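PDB 5JOQ: Lmo2184 protein from Listeria monocytogenes serovar 1/2a, which probably serves as the membrane-linked lipoprotein component of an ABC transporter that captures an iron-containing ligand, possibly heme. Local coordinates for residues A[46-50]-A[51-55]; A[131-134]-A[135-139]; A[153-156]-A[157-160]; A[202-206]-A[207-211]; A[245-248]-A[249-253]. All coordinates share one frame; numbering follows the deposited sequence.

Interaction 1: residues A[46-50]-A[51-55]; sequences EIMDK and LDLPL
Leu-51 N gives its hydrogen to Ile-47 O at 2.9 Å, approaching nearly end-on to the carbonyl. One residue later the helix ends: Asp-52 takes a positive phi (60°), and Leu-53 N reaches back to Met-48 O at 3.1 Å in a nearly straight bond (168°). This is a Schellman motif, closing the C-terminus of helix 42-50. Asp-52 N also donates to Asp-49 O at 3.1 Å, but it sits well above that carbonyl plane, off the lone pairs. Asp-52 OD1 forms a salt bridge with Arg-68.

Packing is shared between two helix side chains. The CG2 branch of Ile-47 lies beside Leu-51 CD1 at 4.0 Å, the two residues pointing the same way. Met-48 bends at chi2 (-74°) and chi3, bringing its sulfur toward the residues beyond the turn: SD meets Leu-53 CD1 at 3.9 Å, and CG meets Leu-55 CD2 at 3.8 Å, nearly at a right angle. The capping bonds thus give the last-turn carbonyls of Ile-47, Met-48 and Asp-49 backbone donors, while the Met-48 thioether and the leucine methyls pack the residues after the turn against the last helical turn.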
# COMPACT_ATOMS: atom_id res chain seq x y z
N GLU A 46 -17.15 16.65 -1.31
CA GLU A 46 -17.33 17.25 -2.64
C GLU A 46 -18.80 17.55 -2.92
O GLU A 46 -19.13 18.59 -3.53
CB GLU A 46 -16.76 16.31 -3.70
CG GLU A 46 -15.22 16.13 -3.55
CD GLU A 46 -14.66 15.04 -4.48
OE1 GLU A 46 -15.43 14.15 -4.93
OE2 GLU A 46 -13.44 15.09 -4.74
N ILE A 47 -19.70 16.67 -2.49
CA ILE A 47 -21.13 16.95 -2.67
C ILE A 47 -21.53 18.16 -1.84
O ILE A 47 -22.28 19.03 -2.31
CB ILE A 47 -21.96 15.70 -2.32
CG1 ILE A 47 -21.85 14.68 -3.47
CG2 ILE A 47 -23.44 16.09 -2.08
CD1 ILE A 47 -22.29 13.26 -3.09
N MET A 48 -21.05 18.26 -0.60
CA MET A 48 -21.39 19.41 0.24
C MET A 48 -20.93 20.72 -0.41
O MET A 48 -21.62 21.75 -0.32
CB MET A 48 -20.74 19.23 1.62
CG MET A 48 -21.25 18.05 2.42
SD MET A 48 -22.90 18.41 3.04
CE MET A 48 -23.77 17.33 2.05
N ASP A 49 -19.77 20.70 -1.07
CA ASP A 49 -19.31 21.89 -1.78
C ASP A 49 -20.27 22.28 -2.91
O ASP A 49 -20.57 23.46 -3.09
CB ASP A 49 -17.90 21.64 -2.32
CG ASP A 49 -17.38 22.82 -3.15
OD1 ASP A 49 -17.33 23.95 -2.62
OD2 ASP A 49 -17.01 22.60 -4.33
N LYS A 50 -20.71 21.30 -3.70
CA LYS A 50 -21.64 21.60 -4.79
C LYS A 50 -22.98 22.08 -4.26
O LYS A 50 -23.68 22.82 -4.95
CB LYS A 50 -21.86 20.38 -5.69
CG LYS A 50 -20.58 19.91 -6.43
CD LYS A 50 -20.13 20.90 -7.49
CE LYS A 50 -18.88 20.31 -8.22
NZ LYS A 50 -18.06 21.36 -8.87
N LEU A 51 -23.35 21.65 -3.04
CA LEU A 51 -24.58 22.11 -2.41
C LEU A 51 -24.42 23.43 -1.67
O LEU A 51 -25.40 23.93 -1.10
CB LEU A 51 -25.11 21.04 -1.44
CG LEU A 51 -25.55 19.72 -2.11
CD1 LEU A 51 -26.20 18.80 -1.08
CD2 LEU A 51 -26.49 19.92 -3.32
N ASP A 52 -23.21 23.99 -1.65
CA ASP A 52 -22.95 25.28 -1.02
C ASP A 52 -23.30 25.24 0.47
O ASP A 52 -23.94 26.15 1.02
CB ASP A 52 -23.73 26.39 -1.74
CG ASP A 52 -23.33 27.80 -1.29
OD1 ASP A 52 -22.26 27.99 -0.66
OD2 ASP A 52 -24.10 28.74 -1.59
N LEU A 53 -22.86 24.17 1.15
CA LEU A 53 -23.09 23.99 2.57
C LEU A 53 -21.80 24.13 3.36
O LEU A 53 -20.78 23.56 2.98
CB LEU A 53 -23.69 22.60 2.82
CG LEU A 53 -25.18 22.52 2.44
CD1 LEU A 53 -25.64 21.08 2.34
CD2 LEU A 53 -26.03 23.33 3.46
N PRO A 54 -21.81 24.86 4.48
CA PRO A 54 -20.63 24.88 5.35
C PRO A 54 -20.52 23.57 6.13
O PRO A 54 -21.50 22.85 6.34
CB PRO A 54 -20.89 26.07 6.27
CG PRO A 54 -22.36 26.20 6.32
CD PRO A 54 -22.91 25.69 5.00
N LEU A 55 -19.29 23.26 6.53
CA LEU A 55 -18.99 22.08 7.32
C LEU A 55 -18.26 22.47 8.60
O LEU A 55 -17.46 23.42 8.60
CB LEU A 55 -18.12 21.09 6.54
CG LEU A 55 -18.73 20.52 5.26
CD1 LEU A 55 -17.70 19.66 4.56
CD2 LEU A 55 -19.96 19.67 5.60

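Interaction 2: residues A[131-134]-A[135-139]; sequences KNLG and AKFDR
Gly-134 O accepts from Arg-139 N at 2.8 Å, on a carbonyl lone pair and nearly straight (168°). That bond spans five residues and draws the chain back across the end of helix 123-136, helped by the positive phi of Asp-138 (59°). Gly-134 lies against the returning backbone, with Arg-139 CB only 4.2 Å from its CA.

The preceding turn keeps the ordinary helical pattern: Lys-136 N bonds Asn-132 O at 2.8 Å, Ala-135 N bonds Lys-131 O, and Phe-137 N closes the series on Leu-133 O at 2.9 Å.

Leu-133 and Phe-137, four residues apart, lie side by side and point the same way. CD2 of Leu-133 comes in at the rim of the phenyl ring, in its plane, 3.8 Å from CE2. One face of the same ring is covered by its chain neighbour, since Lys-136 CG rests 4.0 Å above the ring centre. The lysine can do this because its CG is anti to the backbone N (chi1 -170°). Leu-133 O, besides taking the Phe-137 amide, is also close to the ring's CD2.

Around this helix end, Leu-133 packs on Ile-47 of helix 42-50 and on Leu-95 of strand 93-97, while Phe-137 meets Met-93 of that strand and also Pro-35 and Leu-53. The guanidinium of Arg-139 reaches across to Asp-52 O, tying the start of helix 140-161 to the loop after helix 42-50.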
# COMPACT_ATOMS: atom_id res chain seq x y z
N LYS A 131 -30.57 14.45 -3.79
CA LYS A 131 -31.89 15.06 -3.64
C LYS A 131 -32.27 15.19 -2.16
O LYS A 131 -32.79 16.23 -1.73
CB LYS A 131 -32.92 14.21 -4.40
CG LYS A 131 -34.39 14.62 -4.21
CD LYS A 131 -35.36 13.68 -5.01
CE LYS A 131 -36.90 14.07 -4.85
NZ LYS A 131 -37.87 13.26 -5.77
N ASN A 132 -32.08 14.12 -1.39
CA ASN A 132 -32.53 14.14 0.01
C ASN A 132 -31.69 15.11 0.87
O ASN A 132 -32.22 15.75 1.78
CB ASN A 132 -32.50 12.71 0.57
CG ASN A 132 -33.58 11.80 -0.10
OD1 ASN A 132 -34.49 12.29 -0.74
ND2 ASN A 132 -33.47 10.50 0.07
N LEU A 133 -30.39 15.22 0.59
CA LEU A 133 -29.56 16.23 1.25
C LEU A 133 -30.04 17.64 0.94
O LEU A 133 -30.06 18.51 1.83
CB LEU A 133 -28.10 16.07 0.80
CG LEU A 133 -27.34 14.84 1.35
CD1 LEU A 133 -26.06 14.68 0.56
CD2 LEU A 133 -27.08 15.02 2.90
N GLY A 134 -30.40 17.90 -0.32
CA GLY A 134 -31.01 19.19 -0.67
C GLY A 134 -32.22 19.50 0.18
O GLY A 134 -32.37 20.61 0.71
N ALA A 135 -33.14 18.52 0.31
CA ALA A 135 -34.32 18.73 1.14
C ALA A 135 -33.95 18.91 2.61
O ALA A 135 -34.53 19.74 3.31
CB ALA A 135 -35.28 17.55 1.00
N LYS A 136 -33.00 18.10 3.10
CA LYS A 136 -32.70 18.14 4.53
C LYS A 136 -32.05 19.46 4.92
O LYS A 136 -32.33 20.00 5.99
CB LYS A 136 -31.79 16.96 4.89
CG LYS A 136 -31.62 16.77 6.39
CD LYS A 136 -31.00 15.39 6.68
CE LYS A 136 -30.81 15.17 8.19
NZ LYS A 136 -32.03 15.47 9.04
N PHE A 137 -31.23 20.04 4.04
CA PHE A 137 -30.43 21.20 4.42
C PHE A 137 -30.76 22.45 3.61
O PHE A 137 -29.92 23.36 3.52
CB PHE A 137 -28.94 20.84 4.30
CG PHE A 137 -28.51 19.75 5.25
CD1 PHE A 137 -28.57 19.96 6.63
CD2 PHE A 137 -28.02 18.54 4.76
CE1 PHE A 137 -28.14 18.96 7.53
CE2 PHE A 137 -27.60 17.54 5.65
CZ PHE A 137 -27.68 17.76 7.04
N ASP A 138 -31.96 22.54 3.04
CA ASP A 138 -32.42 23.74 2.33
C ASP A 138 -31.50 24.08 1.16
O ASP A 138 -31.06 25.23 1.01
CB ASP A 138 -32.55 24.93 3.28
CG ASP A 138 -33.34 26.09 2.67
OD1 ASP A 138 -33.87 25.95 1.53
OD2 ASP A 138 -33.46 27.14 3.32
N ARG A 139 -31.19 23.08 0.35
CA ARG A 139 -30.38 23.28 -0.86
C ARG A 139 -31.03 22.58 -2.03
O ARG A 139 -30.36 21.93 -2.84
CB ARG A 139 -28.94 22.79 -0.66
CG ARG A 139 -28.12 23.62 0.37
CD ARG A 139 -27.95 25.07 -0.05
NE ARG A 139 -26.98 25.78 0.79
CZ ARG A 139 -27.28 26.43 1.92
NH1 ARG A 139 -28.54 26.43 2.36
NH2 ARG A 139 -26.32 27.05 2.62

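Interaction 3: residues A[153-156]-A[157-160]; sequences DIDQ and VKSN
Gln-156 reaches along the helix to Asn-160, one turn on. Its CB lies against Val-157 N at 3.2 Å. CG, anti to the backbone N (chi1 179°), lies 3.8 Å from Val-157 N and 4.2 Å from Asn-160 ND2, and a bend at chi2 (68°) brings CD over toward the asparagine. At the tip, NE2 donates to Asn-160 OD1 at 2.9 Å. The acceptor lies in the plane of the glutamine amide, but the donor stands above the asparagine carbonyl plane rather than on a lone pair, and the two amides are turned 46° apart. Asn-160 ND2 makes a weak bond to Glu-284.

Backbone bonds run beneath, among them Lys-158 N to Ile-154 O at 3.0 Å and Asn-160 N to Gln-156 O. Lys-158 lays its aliphatic chain over Ile-154, CD meeting CG2 at 3.9 Å. A water bridges Asp-155 OD1, at 2.7 Å, and Lys-158 NZ, its bond to NZ weak.

Ile-154 and Val-157, both buried, face Leu-280 of helix 276-288, while Gln-156 is exposed. Helix 140-161 is thus amphipathic here, consistent with the long helix bridging the two lobes in siderophore-type binding proteins.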
# COMPACT_ATOMS: atom_id res chain seq x y z
N ASP A 153 -24.78 13.80 -18.22
CA ASP A 153 -23.58 13.03 -18.55
C ASP A 153 -23.88 11.53 -18.70
O ASP A 153 -23.44 10.89 -19.64
CB ASP A 153 -22.48 13.25 -17.52
CG ASP A 153 -21.92 14.66 -17.55
OD1 ASP A 153 -22.06 15.32 -18.58
OD2 ASP A 153 -21.34 15.09 -16.55
N ILE A 154 -24.66 10.98 -17.78
CA ILE A 154 -25.01 9.58 -17.83
C ILE A 154 -25.82 9.26 -19.08
O ILE A 154 -25.58 8.27 -19.75
CB ILE A 154 -25.84 9.15 -16.59
CG1 ILE A 154 -25.07 9.32 -15.28
CG2 ILE A 154 -26.35 7.73 -16.73
CD1 ILE A 154 -23.58 9.28 -15.39
N ASP A 155 -26.77 10.12 -19.39
CA ASP A 155 -27.63 9.90 -20.54
C ASP A 155 -26.80 9.88 -21.82
O ASP A 155 -27.11 9.14 -22.73
CB ASP A 155 -28.74 10.95 -20.63
CG ASP A 155 -29.89 10.65 -19.68
OD1 ASP A 155 -29.89 9.58 -19.06
OD2 ASP A 155 -30.79 11.50 -19.57
N GLN A 156 -25.77 10.71 -21.87
CA GLN A 156 -24.94 10.76 -23.08
C GLN A 156 -24.19 9.44 -23.30
O GLN A 156 -24.10 8.95 -24.44
CB GLN A 156 -23.95 11.93 -22.99
CG GLN A 156 -23.04 12.02 -24.23
CD GLN A 156 -23.84 12.40 -25.47
OE1 GLN A 156 -24.50 13.45 -25.49
NE2 GLN A 156 -23.82 11.53 -26.50
N VAL A 157 -23.63 8.87 -22.24
CA VAL A 157 -22.97 7.56 -22.37
C VAL A 157 -23.99 6.51 -22.79
O VAL A 157 -23.77 5.74 -23.73
CB VAL A 157 -22.27 7.17 -21.06
CG1 VAL A 157 -21.65 5.74 -21.18
CG2 VAL A 157 -21.18 8.20 -20.78
N LYS A 158 -25.15 6.49 -22.13
CA LYS A 158 -26.17 5.52 -22.49
C LYS A 158 -26.54 5.62 -23.97
O LYS A 158 -26.63 4.61 -24.67
CB LYS A 158 -27.41 5.73 -21.61
CG LYS A 158 -27.30 5.18 -20.19
CD LYS A 158 -28.45 5.67 -19.29
CE LYS A 158 -29.24 4.57 -18.56
NZ LYS A 158 -30.22 5.22 -17.54
N SER A 159 -26.74 6.84 -24.46
CA SER A 159 -27.07 7.05 -25.85
C SER A 159 -25.94 6.56 -26.77
O SER A 159 -26.18 5.92 -27.76
CB SER A 159 -27.34 8.53 -26.08
OG SER A 159 -27.49 8.80 -27.44
N ASN A 160 -24.71 6.85 -26.40
CA ASN A 160 -23.54 6.48 -27.18
C ASN A 160 -23.42 4.97 -27.37
O ASN A 160 -23.08 4.53 -28.42
CB ASN A 160 -22.27 6.88 -26.44
CG ASN A 160 -21.93 8.34 -26.54
OD1 ASN A 160 -22.52 9.09 -27.30
ND2 ASN A 160 -20.95 8.75 -25.76
O HOH W 1 -30.03 8.46 -16.56

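Interaction 4: residues A[202-206]-A[207-211]; sequences KDQKV and EYLAS
Leu-209 folds back against Gln-204 and Val-206, packing the loop after strand 198-199 onto the short strand 208-210, which pairs antiparallel with strand 180-182 in the mixed sheet. The leucine was modelled in two conformations, and its contacts are described for one of them. Its branches divide the work. CD1 meets Gln-204 CG at 3.6 Å and lies close to the amide as well, while CD2 touches Val-206 CG2; the 3.4 Å in that pair is tighter than normal van der Waals contact and is doubtful given the alternate positions. Both side chains meet the leucine at about a right angle.

What holds these groups in place lies one shell out. Gln-204 bends at chi2 (-47°), curling its amide back so that NE2 donates to Lys-202 O at 2.9 Å. The donor stands above that carbonyl's plane, not on a lone pair. For Val-206, the CG2 methyl sits in the crowded position between its own N and carbonyl carbon, facing Tyr-208 O at 3.4 Å. Gln-204 O is hydrogen-bonded to His-185, and Val-206 O is held by the hydroxyl of Thr-183.

Further out, backbone bonds join Glu-207 to Thr-183 and Leu-209 to Val-181, joining strand 208-210 to strand 180-182. Tyr-208 points the other way, packing on Leu-180 and Val-182 and on Glu-241 of a second subunit. Glu-207 CB rests 3.8 Å above the plane of the Tyr-208 ring, displaced toward its rim.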
# COMPACT_ATOMS: atom_id res chain seq x y z
N LYS A 202 -25.04 -13.05 -12.99
CA LYS A 202 -26.40 -12.56 -13.10
C LYS A 202 -27.24 -13.11 -11.97
O LYS A 202 -26.95 -14.17 -11.41
CB LYS A 202 -27.03 -12.96 -14.44
CG LYS A 202 -26.32 -12.36 -15.62
CD LYS A 202 -26.93 -12.83 -16.93
CE LYS A 202 -26.06 -12.37 -18.12
NZ LYS A 202 -24.64 -12.89 -18.07
N ASP A 203 -28.34 -12.44 -11.72
CA ASP A 203 -29.31 -12.92 -10.78
C ASP A 203 -28.71 -13.28 -9.42
O ASP A 203 -28.97 -14.32 -8.86
CB ASP A 203 -30.13 -14.05 -11.42
CG ASP A 203 -30.62 -13.71 -12.85
OD1 ASP A 203 -30.96 -12.55 -13.14
OD2 ASP A 203 -30.65 -14.60 -13.71
N GLN A 204 -27.90 -12.36 -8.93
CA GLN A 204 -27.26 -12.47 -7.64
C GLN A 204 -27.97 -11.47 -6.75
O GLN A 204 -28.76 -10.63 -7.23
CB GLN A 204 -25.81 -12.07 -7.69
CG GLN A 204 -24.94 -13.01 -8.47
CD GLN A 204 -25.19 -14.44 -8.14
OE1 GLN A 204 -25.06 -14.86 -7.01
NE2 GLN A 204 -25.57 -15.21 -9.12
N LYS A 205 -27.76 -11.61 -5.45
CA LYS A 205 -28.38 -10.69 -4.53
C LYS A 205 -27.36 -9.91 -3.69
O LYS A 205 -27.74 -9.07 -2.92
CB LYS A 205 -29.39 -11.39 -3.64
CG LYS A 205 -28.79 -12.32 -2.62
CD LYS A 205 -29.81 -12.73 -1.57
CE LYS A 205 -30.81 -13.73 -2.10
NZ LYS A 205 -31.74 -14.19 -1.03
N VAL A 206 -26.09 -10.20 -3.84
CA VAL A 206 -25.06 -9.55 -3.08
C VAL A 206 -24.18 -8.68 -3.94
O VAL A 206 -24.13 -8.84 -5.13
CB VAL A 206 -24.13 -10.56 -2.37
CG1 VAL A 206 -24.89 -11.37 -1.35
CG2 VAL A 206 -23.45 -11.45 -3.38
N GLU A 207 -23.49 -7.76 -3.30
CA GLU A 207 -22.54 -6.87 -3.99
C GLU A 207 -21.25 -7.58 -4.40
O GLU A 207 -20.70 -7.32 -5.49
CB GLU A 207 -22.20 -5.70 -3.06
CG GLU A 207 -23.37 -4.75 -2.79
CD GLU A 207 -23.08 -3.77 -1.64
OE1 GLU A 207 -21.91 -3.65 -1.23
OE2 GLU A 207 -24.01 -3.11 -1.14
N TYR A 208 -20.71 -8.45 -3.53
CA TYR A 208 -19.42 -9.12 -3.77
C TYR A 208 -19.56 -10.60 -3.50
O TYR A 208 -20.17 -11.01 -2.50
CB TYR A 208 -18.29 -8.54 -2.88
CG TYR A 208 -18.21 -7.04 -2.98
CD1 TYR A 208 -17.79 -6.43 -4.16
CD2 TYR A 208 -18.57 -6.25 -1.90
CE1 TYR A 208 -17.77 -5.05 -4.26
CE2 TYR A 208 -18.56 -4.87 -2.00
CZ TYR A 208 -18.14 -4.28 -3.19
OH TYR A 208 -18.14 -2.91 -3.27
N LEU A 209 -19.05 -11.42 -4.42
CA LEU A 209 -19.09 -12.87 -4.33
C LEU A 209 -17.68 -13.42 -4.24
O LEU A 209 -16.73 -12.87 -4.81
CB LEU A 209 -19.76 -13.51 -5.57
CG LEU A 209 -21.21 -13.20 -5.83
CD1 LEU A 209 -21.54 -13.41 -7.28
CD2 LEU A 209 -22.04 -14.13 -4.96
N ALA A 210 -17.55 -14.57 -3.58
CA ALA A 210 -16.32 -15.33 -3.69
C ALA A 210 -16.16 -15.84 -5.12
O ALA A 210 -17.14 -16.15 -5.79
CB ALA A 210 -16.34 -16.51 -2.70
N SER A 211 -14.94 -15.88 -5.63
CA SER A 211 -14.74 -16.23 -7.03
C SER A 211 -14.83 -17.75 -7.20
O SER A 211 -14.20 -18.50 -6.45
CB SER A 211 -13.40 -15.70 -7.53
OG SER A 211 -12.37 -16.24 -6.69

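Interaction 5: residues A[245-248]-A[249-253]; sequences TNDI and WKHFD
Asn-246 O takes two backbone hydrogens, from Lys-250 N and Trp-249 N, both at 2.9 Å. The lysine amide comes in nearly end-on and straight (163°), whereas the tryptophan amide stands above the carbonyl plane. These two bonds hold the single, weakly bonded turn 247-250, whose N-cap is Asn-246; its OD1 accepts from Ile-248 N, although the exact place of that oxygen is uncertain.

Water adds a second polar layer. One molecule donates to Asp-247 O and accepts from His-251 N, at 2.8 Å each, standing in for a direct backbone bond. Charge plays a looser part: Asp-247 OD1 and Lys-250 NZ remain 4.2 Å apart, beyond a salt bridge, with the two side chains running side by side in the same direction. Lys-250 places CG between its backbone N and carbonyl carbon (chi1 80°), which lets that methylene lie 3.7 Å above the imidazole plane of His-251, toward its rim.

Among the apolar contacts, Ile-248 CG2 makes a CH-pi contact over the face of the neighbouring indole, 3.9 Å from the centroid of Trp-249's five-membered ring. An oxygen-to-ring contact stands apart from these: Ile-248 O lies at the edge of the Phe-252 ring, near its plane, 3.6 Å from CE1.

Thr-245 touches Leu-180 of a third subunit. Trp-249 and Phe-252 carry the turn inward. Trp-249 stacks with Phe-243 of helix 233-245 and packs on Leu-170 and Leu-172 of strand 168-173, while Phe-252 reaches Leu-170 and then Leu-216 of helix 213-219.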
# COMPACT_ATOMS: atom_id res chain seq x y z
N THR A 245 0.67 -15.38 -15.03
CA THR A 245 1.38 -16.66 -14.82
C THR A 245 0.55 -17.68 -14.06
O THR A 245 0.99 -18.82 -13.89
CB THR A 245 2.65 -16.45 -14.00
OG1 THR A 245 2.26 -16.19 -12.62
CG2 THR A 245 3.44 -15.28 -14.56
N ASN A 246 -0.62 -17.29 -13.58
CA ASN A 246 -1.40 -18.08 -12.64
C ASN A 246 -2.30 -19.05 -13.40
O ASN A 246 -3.19 -18.62 -14.14
CB ASN A 246 -2.23 -17.12 -11.79
CG ASN A 246 -2.85 -17.79 -10.60
OD1 ASN A 246 -3.18 -18.99 -10.63
ND2 ASN A 246 -3.04 -17.01 -9.52
N ASP A 247 -2.10 -20.36 -13.19
CA ASP A 247 -2.99 -21.34 -13.85
C ASP A 247 -4.46 -21.00 -13.64
O ASP A 247 -5.29 -21.31 -14.49
CB ASP A 247 -2.72 -22.73 -13.31
CG ASP A 247 -1.42 -23.32 -13.87
OD1 ASP A 247 -1.05 -22.98 -15.01
OD2 ASP A 247 -0.81 -24.11 -13.18
N ILE A 248 -4.76 -20.39 -12.51
CA ILE A 248 -6.12 -20.07 -12.18
C ILE A 248 -6.78 -19.14 -13.20
O ILE A 248 -7.94 -19.28 -13.44
CB ILE A 248 -6.19 -19.39 -10.78
CG1 ILE A 248 -5.59 -20.29 -9.71
CG2 ILE A 248 -7.61 -19.04 -10.41
CD1 ILE A 248 -6.30 -21.60 -9.60
N TRP A 249 -6.06 -18.17 -13.75
CA TRP A 249 -6.62 -17.21 -14.69
C TRP A 249 -6.07 -17.18 -16.12
O TRP A 249 -6.73 -16.69 -17.03
CB TRP A 249 -6.39 -15.80 -14.12
CG TRP A 249 -6.93 -15.55 -12.75
CD1 TRP A 249 -6.23 -15.47 -11.61
CD2 TRP A 249 -8.29 -15.35 -12.40
NE1 TRP A 249 -7.05 -15.23 -10.56
CE2 TRP A 249 -8.33 -15.16 -11.01
CE3 TRP A 249 -9.49 -15.33 -13.11
CZ2 TRP A 249 -9.51 -14.95 -10.33
CZ3 TRP A 249 -10.65 -15.12 -12.44
CH2 TRP A 249 -10.66 -14.93 -11.06
N LYS A 250 -4.86 -17.68 -16.30
CA LYS A 250 -4.16 -17.60 -17.56
C LYS A 250 -4.78 -18.28 -18.76
O LYS A 250 -4.45 -17.96 -19.86
CB LYS A 250 -2.68 -17.91 -17.44
CG LYS A 250 -2.30 -19.36 -17.39
CD LYS A 250 -0.79 -19.45 -17.48
CE LYS A 250 -0.30 -20.86 -17.46
NZ LYS A 250 1.12 -20.88 -17.90
N HIS A 251 -5.65 -19.23 -18.54
CA HIS A 251 -6.30 -19.85 -19.69
C HIS A 251 -7.63 -19.19 -20.05
O HIS A 251 -8.28 -19.61 -21.01
CB HIS A 251 -6.46 -21.35 -19.45
CG HIS A 251 -5.17 -22.01 -19.05
ND1 HIS A 251 -4.22 -22.40 -19.98
CD2 HIS A 251 -4.65 -22.30 -17.84
CE1 HIS A 251 -3.18 -22.91 -19.35
NE2 HIS A 251 -3.41 -22.86 -18.05
N PHE A 252 -8.02 -18.11 -19.35
CA PHE A 252 -9.14 -17.29 -19.83
C PHE A 252 -8.80 -16.66 -21.18
O PHE A 252 -7.72 -16.09 -21.35
CB PHE A 252 -9.45 -16.16 -18.86
CG PHE A 252 -10.24 -16.57 -17.64
CD1 PHE A 252 -9.72 -17.51 -16.75
CD2 PHE A 252 -11.46 -15.96 -17.36
CE1 PHE A 252 -10.44 -17.87 -15.60
CE2 PHE A 252 -12.20 -16.31 -16.21
CZ PHE A 252 -11.69 -17.26 -15.33
N ASP A 253 -9.76 -16.67 -22.11
CA ASP A 253 -9.56 -15.98 -23.39
C ASP A 253 -9.22 -14.50 -23.20
O ASP A 253 -8.42 -13.94 -23.97
CB ASP A 253 -10.81 -16.08 -24.28
CG ASP A 253 -10.92 -17.41 -25.00
OD1 ASP A 253 -10.06 -18.27 -24.81
OD2 ASP A 253 -11.86 -17.58 -25.79
O HOH W 2 2.10 -20.70 -14.91
O HOH W 3 -7.12 -20.20 -16.34

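Interactions 1 and 2 form one cluster, their centres about 11 Å apart: Asp-52 O probably accepts from Arg-139 NH2 at 3.0 Å, and Met-48 CE packs on Leu-133 CD1, so two helix ends are joined through side chains and loop. Interaction 3 lies about 26 Å from either, centre to centre, further along helix 140-161, which starts right after interaction 2. Interaction 4 includes a strand of the mixed sheet that holds strand 168-173, on which the helical turn of interaction 5 packs; their nearest atoms are about 5 Å apart without touching, while interaction 1 is about 46 Å from interaction 5 between centres. Contacts with other subunits occur at interactions 4 and 5. None of these contacts identifies a heme-binding residue.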